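Local coordinates for protein chitinase (Paenibacillus sp. FPU-7, PDB 5GZT) that probably hydrolyses internal beta-1,4 linkages of chitin and chitodextrins at random, as an endochitinase with two family 18 glycosyl hydrolase regions, at residues B[73-78]-B[93-98]; B[83-88]-B[104-109]; B[799-804]-B[868-873]. All blocks are in the same frame, centred on the assembly; numbering follows the deposited sequence. Where two conformers were deposited one is given.

Contact 1 of 3, residues B[73-78]-B[93-98]; sequences FTDVDV and IERLTV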
# COMPACT_ATOMS: atom_id res chain seq x y z
N PHE B 73 -35.34 15.16 44.00
CA PHE B 73 -34.49 15.36 45.15
C PHE B 73 -33.04 15.00 44.81
O PHE B 73 -32.74 14.36 43.81
CB PHE B 73 -35.01 14.62 46.37
CG PHE B 73 -36.42 14.97 46.76
CD1 PHE B 73 -37.50 14.36 46.13
CD2 PHE B 73 -36.67 15.87 47.77
CE1 PHE B 73 -38.80 14.66 46.51
CE2 PHE B 73 -37.99 16.21 48.13
CZ PHE B 73 -39.05 15.59 47.50
N THR B 74 -32.12 15.47 45.63
CA THR B 74 -30.70 15.18 45.37
C THR B 74 -30.33 13.95 46.23
O THR B 74 -30.42 12.83 45.75
CB THR B 74 -29.82 16.43 45.66
OG1 THR B 74 -30.17 16.99 46.93
CG2 THR B 74 -30.05 17.46 44.60
N ASP B 75 -29.98 14.22 47.49
CA ASP B 75 -29.53 13.24 48.43
C ASP B 75 -30.64 13.13 49.41
O ASP B 75 -31.07 14.13 50.01
CB ASP B 75 -28.25 13.67 49.21
CG ASP B 75 -27.03 13.80 48.32
OD1 ASP B 75 -26.60 12.83 47.70
OD2 ASP B 75 -26.45 14.87 48.28
N VAL B 76 -31.08 11.89 49.59
CA VAL B 76 -32.07 11.60 50.60
C VAL B 76 -31.49 10.50 51.43
O VAL B 76 -31.16 9.44 50.90
CB VAL B 76 -33.38 11.08 50.00
CG1 VAL B 76 -34.37 10.70 51.11
CG2 VAL B 76 -33.92 12.10 49.06
N ASP B 77 -31.54 10.72 52.73
CA ASP B 77 -30.85 9.96 53.71
C ASP B 77 -31.75 9.46 54.80
O ASP B 77 -32.30 10.30 55.54
CB ASP B 77 -29.85 10.93 54.37
CG ASP B 77 -28.50 10.51 54.21
OD1 ASP B 77 -27.96 10.61 53.06
OD2 ASP B 77 -28.03 10.04 55.24
N VAL B 78 -31.82 8.14 54.99
CA VAL B 78 -32.66 7.56 56.02
C VAL B 78 -31.67 7.12 57.10
O VAL B 78 -30.96 6.12 56.93
CB VAL B 78 -33.46 6.38 55.49
CG1 VAL B 78 -34.38 5.83 56.52
CG2 VAL B 78 -34.16 6.74 54.20
N ILE B 93 -34.93 10.78 42.76
CA ILE B 93 -33.96 10.94 43.86
C ILE B 93 -32.62 10.55 43.25
O ILE B 93 -32.47 9.47 42.66
CB ILE B 93 -34.23 10.09 45.10
CG1 ILE B 93 -35.52 10.49 45.83
CG2 ILE B 93 -33.10 10.28 46.09
CD1 ILE B 93 -36.01 9.45 46.83
N GLU B 94 -31.65 11.44 43.34
CA GLU B 94 -30.27 11.08 42.80
C GLU B 94 -29.62 9.99 43.63
O GLU B 94 -29.16 9.00 43.12
CB GLU B 94 -29.35 12.32 42.74
CG GLU B 94 -29.51 13.19 41.49
CD GLU B 94 -28.97 14.65 41.66
OE1 GLU B 94 -28.20 14.95 42.59
OE2 GLU B 94 -29.36 15.50 40.84
N ARG B 95 -29.59 10.18 44.92
CA ARG B 95 -28.90 9.23 45.76
C ARG B 95 -29.73 9.05 47.01
O ARG B 95 -29.97 9.97 47.79
CB ARG B 95 -27.43 9.67 46.03
CG ARG B 95 -26.53 9.72 44.76
CD ARG B 95 -25.23 10.57 44.87
NE ARG B 95 -25.52 11.89 45.44
CZ ARG B 95 -25.87 13.00 44.75
NH1 ARG B 95 -25.94 13.03 43.44
NH2 ARG B 95 -26.16 14.08 45.39
N LEU B 96 -30.17 7.83 47.20
CA LEU B 96 -30.95 7.54 48.39
C LEU B 96 -30.07 6.61 49.18
O LEU B 96 -29.61 5.60 48.62
CB LEU B 96 -32.26 6.85 48.01
CG LEU B 96 -33.21 6.26 49.04
CD1 LEU B 96 -33.50 7.09 50.24
CD2 LEU B 96 -34.56 5.96 48.33
N THR B 97 -29.92 6.88 50.47
CA THR B 97 -29.01 6.12 51.30
C THR B 97 -29.73 5.70 52.53
O THR B 97 -30.34 6.53 53.19
CB THR B 97 -27.75 6.98 51.64
OG1 THR B 97 -27.00 7.25 50.43
CG2 THR B 97 -26.86 6.24 52.66
N VAL B 98 -29.64 4.40 52.86
CA VAL B 98 -30.26 3.89 54.03
C VAL B 98 -29.10 3.52 54.98
O VAL B 98 -28.30 2.63 54.69
CB VAL B 98 -31.15 2.68 53.71
CG1 VAL B 98 -31.87 2.27 54.95
CG2 VAL B 98 -32.15 3.03 52.56
O HOH W 1 -27.92 10.11 50.15

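Contact 2 of 3, residues B[83-88]-B[104-109]; sequences NPQLNV and DAVIVL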
# COMPACT_ATOMS: atom_id res chain seq x y z
N ASN B 83 -37.36 2.11 63.21
CA ASN B 83 -37.98 1.30 62.13
C ASN B 83 -38.64 2.19 61.01
O ASN B 83 -39.85 2.15 60.79
CB ASN B 83 -38.96 0.28 62.70
CG ASN B 83 -38.38 -0.45 63.92
OD1 ASN B 83 -37.30 -1.08 63.85
ND2 ASN B 83 -39.08 -0.33 65.05
N PRO B 84 -37.81 3.01 60.37
CA PRO B 84 -38.32 4.04 59.51
C PRO B 84 -38.92 3.43 58.22
O PRO B 84 -38.44 2.41 57.77
CB PRO B 84 -37.09 4.90 59.22
CG PRO B 84 -35.91 3.99 59.37
CD PRO B 84 -36.33 2.92 60.32
N GLN B 85 -40.00 4.04 57.71
CA GLN B 85 -40.48 3.85 56.37
C GLN B 85 -40.45 5.18 55.65
O GLN B 85 -41.00 6.16 56.16
CB GLN B 85 -41.91 3.35 56.36
CG GLN B 85 -42.44 3.10 54.94
CD GLN B 85 -43.66 2.20 54.97
OE1 GLN B 85 -43.70 1.20 55.71
NE2 GLN B 85 -44.66 2.55 54.19
N LEU B 86 -39.85 5.18 54.45
CA LEU B 86 -39.84 6.30 53.50
C LEU B 86 -40.74 5.89 52.34
O LEU B 86 -40.52 4.83 51.66
CB LEU B 86 -38.42 6.61 53.00
CG LEU B 86 -38.34 7.69 51.95
CD1 LEU B 86 -38.77 9.00 52.57
CD2 LEU B 86 -37.00 7.87 51.30
N ASN B 87 -41.80 6.69 52.14
CA ASN B 87 -42.66 6.58 50.93
C ASN B 87 -42.20 7.58 49.93
O ASN B 87 -42.15 8.78 50.23
CB ASN B 87 -44.15 6.82 51.25
CG ASN B 87 -44.85 5.56 51.71
OD1 ASN B 87 -45.53 4.82 50.93
ND2 ASN B 87 -44.63 5.26 52.94
N VAL B 88 -41.92 7.13 48.72
CA VAL B 88 -41.63 8.03 47.66
C VAL B 88 -42.74 7.79 46.65
O VAL B 88 -42.84 6.73 46.01
CB VAL B 88 -40.26 7.79 47.05
CG1 VAL B 88 -39.93 8.94 46.08
CG2 VAL B 88 -39.20 7.63 48.17
N ASP B 104 -34.63 -2.39 60.21
CA ASP B 104 -35.92 -2.78 59.57
C ASP B 104 -36.45 -1.70 58.65
O ASP B 104 -37.65 -1.59 58.45
CB ASP B 104 -36.99 -3.05 60.63
CG ASP B 104 -36.68 -4.25 61.50
OD1 ASP B 104 -36.07 -5.20 60.99
OD2 ASP B 104 -37.11 -4.26 62.69
N ALA B 105 -35.57 -0.88 58.12
CA ALA B 105 -35.98 0.17 57.16
C ALA B 105 -36.91 -0.40 56.03
O ALA B 105 -36.72 -1.53 55.59
CB ALA B 105 -34.77 0.85 56.54
N VAL B 106 -37.93 0.37 55.62
CA VAL B 106 -38.73 0.00 54.42
C VAL B 106 -38.76 1.20 53.55
O VAL B 106 -39.03 2.31 54.04
CB VAL B 106 -40.21 -0.33 54.80
CG1 VAL B 106 -41.06 -0.59 53.54
CG2 VAL B 106 -40.25 -1.51 55.78
N ILE B 107 -38.55 0.96 52.24
CA ILE B 107 -38.53 2.02 51.28
C ILE B 107 -39.61 1.61 50.27
O ILE B 107 -39.51 0.53 49.65
CB ILE B 107 -37.21 2.11 50.53
CG1 ILE B 107 -36.00 2.26 51.47
CG2 ILE B 107 -37.28 3.29 49.60
CD1 ILE B 107 -35.87 3.63 52.18
N VAL B 108 -40.62 2.47 50.07
CA VAL B 108 -41.76 2.16 49.15
C VAL B 108 -41.63 3.11 47.97
O VAL B 108 -41.78 4.37 48.16
CB VAL B 108 -43.13 2.37 49.79
CG1 VAL B 108 -44.24 1.83 48.84
CG2 VAL B 108 -43.17 1.78 51.21
N LEU B 109 -41.34 2.55 46.79
CA LEU B 109 -41.13 3.37 45.63
C LEU B 109 -42.31 3.16 44.72
O LEU B 109 -42.45 2.07 44.14
CB LEU B 109 -39.84 2.99 44.87
CG LEU B 109 -38.51 3.05 45.68
CD1 LEU B 109 -37.36 2.79 44.73
CD2 LEU B 109 -38.31 4.40 46.35
O HOH W 2 -40.18 0.21 59.16

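Contact 3 of 3, residues B[799-804]-B[868-873]; sequences KDNKVV and PETREE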
# COMPACT_ATOMS: atom_id res chain seq x y z
N LYS B 799 11.31 -22.75 -52.46
CA LYS B 799 10.29 -23.04 -53.50
C LYS B 799 10.30 -24.55 -53.76
O LYS B 799 11.37 -25.14 -54.05
CB LYS B 799 10.54 -22.23 -54.76
CG LYS B 799 9.43 -22.51 -55.79
CD LYS B 799 9.80 -21.98 -57.16
CE LYS B 799 8.75 -22.42 -58.18
NZ LYS B 799 9.13 -22.04 -59.56
N ASP B 800 9.10 -25.18 -53.59
CA ASP B 800 8.91 -26.61 -53.86
C ASP B 800 9.81 -27.44 -52.90
O ASP B 800 10.38 -28.48 -53.25
CB ASP B 800 9.20 -26.97 -55.32
CG ASP B 800 8.16 -26.40 -56.32
OD1 ASP B 800 7.06 -25.97 -55.88
OD2 ASP B 800 8.52 -26.36 -57.52
N ASN B 801 9.93 -26.93 -51.68
CA ASN B 801 10.75 -27.51 -50.72
C ASN B 801 12.23 -27.61 -51.06
O ASN B 801 12.94 -28.46 -50.49
CB ASN B 801 10.20 -28.88 -50.29
CG ASN B 801 10.50 -29.12 -48.80
OD1 ASN B 801 10.43 -28.18 -48.00
ND2 ASN B 801 10.90 -30.29 -48.47
N LYS B 802 12.70 -26.69 -51.89
CA LYS B 802 14.09 -26.63 -52.32
C LYS B 802 14.52 -25.19 -52.02
O LYS B 802 13.70 -24.30 -51.97
CB LYS B 802 14.24 -27.00 -53.83
CG LYS B 802 13.80 -28.44 -54.00
CD LYS B 802 14.03 -29.00 -55.37
CE LYS B 802 14.00 -30.58 -55.36
NZ LYS B 802 14.24 -31.37 -54.07
N VAL B 803 15.80 -25.00 -51.77
CA VAL B 803 16.32 -23.71 -51.51
C VAL B 803 16.73 -23.07 -52.83
O VAL B 803 17.48 -23.69 -53.59
CB VAL B 803 17.49 -23.80 -50.52
CG1 VAL B 803 18.16 -22.45 -50.40
CG2 VAL B 803 16.97 -24.28 -49.20
N VAL B 804 16.26 -21.86 -53.06
CA VAL B 804 16.42 -21.17 -54.36
C VAL B 804 16.83 -19.73 -54.14
O VAL B 804 16.82 -19.24 -53.02
CB VAL B 804 15.11 -21.19 -55.12
CG1 VAL B 804 14.72 -22.63 -55.36
CG2 VAL B 804 14.03 -20.47 -54.38
N PRO B 868 9.75 -36.17 -41.30
CA PRO B 868 11.16 -36.43 -41.52
C PRO B 868 11.58 -36.26 -42.98
O PRO B 868 12.72 -35.81 -43.26
CB PRO B 868 11.35 -37.89 -41.01
CG PRO B 868 10.23 -38.06 -40.01
CD PRO B 868 9.08 -37.26 -40.55
N GLU B 869 10.66 -36.53 -43.90
CA GLU B 869 11.00 -36.55 -45.30
C GLU B 869 11.15 -35.14 -45.81
O GLU B 869 12.02 -34.88 -46.57
CB GLU B 869 9.91 -37.28 -46.15
CG GLU B 869 9.92 -38.78 -45.96
CD GLU B 869 9.09 -39.30 -44.75
OE1 GLU B 869 8.51 -38.52 -43.93
OE2 GLU B 869 9.02 -40.54 -44.65
N THR B 870 10.28 -34.24 -45.41
CA THR B 870 10.38 -32.85 -45.94
C THR B 870 11.60 -32.14 -45.33
O THR B 870 12.27 -31.32 -46.01
CB THR B 870 9.12 -32.07 -45.68
OG1 THR B 870 8.77 -32.14 -44.31
CG2 THR B 870 7.95 -32.68 -46.49
N ARG B 871 11.90 -32.45 -44.08
CA ARG B 871 13.06 -31.83 -43.37
C ARG B 871 14.36 -32.25 -44.08
O ARG B 871 15.20 -31.42 -44.41
CB ARG B 871 13.07 -32.28 -41.88
CG ARG B 871 11.89 -31.72 -41.16
CD ARG B 871 11.93 -31.78 -39.69
NE ARG B 871 11.71 -33.10 -39.15
CZ ARG B 871 10.57 -33.61 -38.66
NH1 ARG B 871 9.47 -32.96 -38.66
NH2 ARG B 871 10.57 -34.83 -38.11
N GLU B 872 14.45 -33.54 -44.36
CA GLU B 872 15.50 -34.13 -45.12
C GLU B 872 15.71 -33.46 -46.47
O GLU B 872 16.83 -33.03 -46.83
CB GLU B 872 15.23 -35.66 -45.24
CG GLU B 872 16.19 -36.43 -46.13
CD GLU B 872 17.48 -36.74 -45.40
OE1 GLU B 872 17.46 -36.64 -44.13
OE2 GLU B 872 18.47 -37.09 -46.12
N GLU B 873 14.62 -33.32 -47.21
CA GLU B 873 14.73 -32.71 -48.50
C GLU B 873 15.17 -31.22 -48.43
O GLU B 873 16.05 -30.77 -49.19
CB GLU B 873 13.35 -32.80 -49.18
CG GLU B 873 13.42 -32.29 -50.58
CD GLU B 873 12.07 -32.39 -51.30
OE1 GLU B 873 10.98 -32.53 -50.65
OE2 GLU B 873 12.19 -32.31 -52.56
O HOH W 3 10.38 -30.99 -54.12

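Contact 1 of 3, residues B[73-78]-B[93-98]
Two successive rungs of a parallel beta-helix meet where strand 75-78 lies beside strand 95-98, with Asp75, Val76 and Val78 paired to Arg95, Leu96 and Val98. Main-chain bonds zip the rungs: Val76 N reaches Arg95 O at 2.9 Å, its carbonyl takes Thr97 N, and Val78 N reaches Thr97 O at 2.8 Å. On the buried face Val76 CG2 packs against Ile93 CG2 at 3.6 Å, the two side chains crossing at about a right angle, while Val76 CG1 touches Leu96 CD1 at 3.8 Å. On the other face Arg95, in one of two modelled positions, grips Asp75 side-on, a hold that may not be permanent. Its NE and NH2 both reach Asp75 OD1, each at 2.7 Å, and NH2 also meets Asp75 OD2 at 3.0 Å from above the carboxylate plane, the two flat groups lying 63° apart. Arg95 NH1 adds a weak bond to Glu94 OE1. An alanine in place of Asp75 would probably leave NE and NH2 of Arg95 without their carboxylate partner and the guanidinium freer to turn. Beside the main-chain ladder, apolar packing ties the rungs inside, and in that conformer charge pairing ties them on the more exposed side.

Contact 2 of 3, residues B[83-88]-B[104-109]
Val88 and Leu109 lie side by side and point the same way on the buried face of two parallel strands, 85-88 and 106-109, whose axes approach to 4.8 Å. Val88 CG2, anti to the carbonyl carbon, meets Leu109 CD2 at 3.8 Å. Two residues earlier, the Ile107 side chain folds back at chi2 (-72°), and its CD1 comes up to Leu86 CB at 4.0 Å. Near the start of the pair Pro84 CG lies near Ala105 CB, a looser contact. The opposite face carries Gln85, Asn87, Val106 and Val108, all partly exposed. Here Gln85 runs alongside Val106 and slants across Val108, its CG lying 4.0 Å from Val108 CG2. Asn87 and Val108 also lie alongside each other. Between the two faces a regular parallel ladder fixes the register: Leu86 N bonds Val106 O at 3.0 Å, Val108 N bonds Leu86 O at 2.8 Å, and Val88 N bonds Val108 O at 2.8 Å. A water links Asn83 O with Asp104 O just before the strands begin. In the beta-helix, Leu86 and Ile107 point into the interior, against Val76, Val78, Leu96 and Val98 of strands 72-78 and 92-98. Strand 67-70 continues the sheet beyond Asn87, and Gln125 of strand 125-127 bonds to the backbones of Ala105 and Ile107.

Contact 3 of 3, residues B[799-804]-B[868-873]
Asn801 is the second corner residue of a type I' turn from Lys799 to Lys802, both corners having positive phi, and it faces Glu873 on the helix that starts at Pro868. Lys799 N bonds Lys802 O at 2.9 Å and Lys802 N bonds Lys799 O at 3.0 Å, which closes a tight two-residue hairpin. The Asn801 side chain points at the helix, and its ND2 serves two acceptors there. One is Glu873 OE1, at 3.1 Å and almost straight (178°), lying in the amide plane but met from above the carboxylate plane; the two groups stand 82° apart. The other is the backbone oxygen Thr870 O, at 3.0 Å from Asn801 ND2. In this family 18 glycosyl hydrolase region, a TIM barrel, strand 790-799 is a barrel strand that turns back into strand 802-805, and helix 868-884 connects barrel strands 848-854 and 889-893. The hairpin thus leans on an outer helix of the barrel. Glu873 has CG anti to its backbone N (chi1 -175°) and is extended beyond it, which carries the carboxylate out to the turn. Its OE2 offers the anti lone pair to Lys802 NZ in a 2.7 Å salt bridge. A water donates to that same Glu873 OE2 and to Asp800 O, each at 2.7 Å. Beside this polar cluster, Val803 packs on Leu874, Ala878 and Phe881 of the helix, while Val803 N bonds Ser877 OG.

Overall arrangement
Contacts 1 and 2 belong to the same N-terminal beta-helix, on its two parallel sheets; their centres are 12 Å apart and their segments alternate along the chain. They share one interior: Val98 CG1 touches Ala105 CB at 3.6 Å and Leu96 CD1 touches Leu86 CD2 at 3.7 Å. Both combine a buried apolar face with a more exposed polar one, but only contact 1 has a salt bridge across its strands. Contact 3 lies on the opposite side of the chain's centre, about 100 Å from contact 1 between nearest atoms. It is a surface contact of hairpin and helix in the second family 18 region, made by side-chain polar bonds instead of a strand ladder.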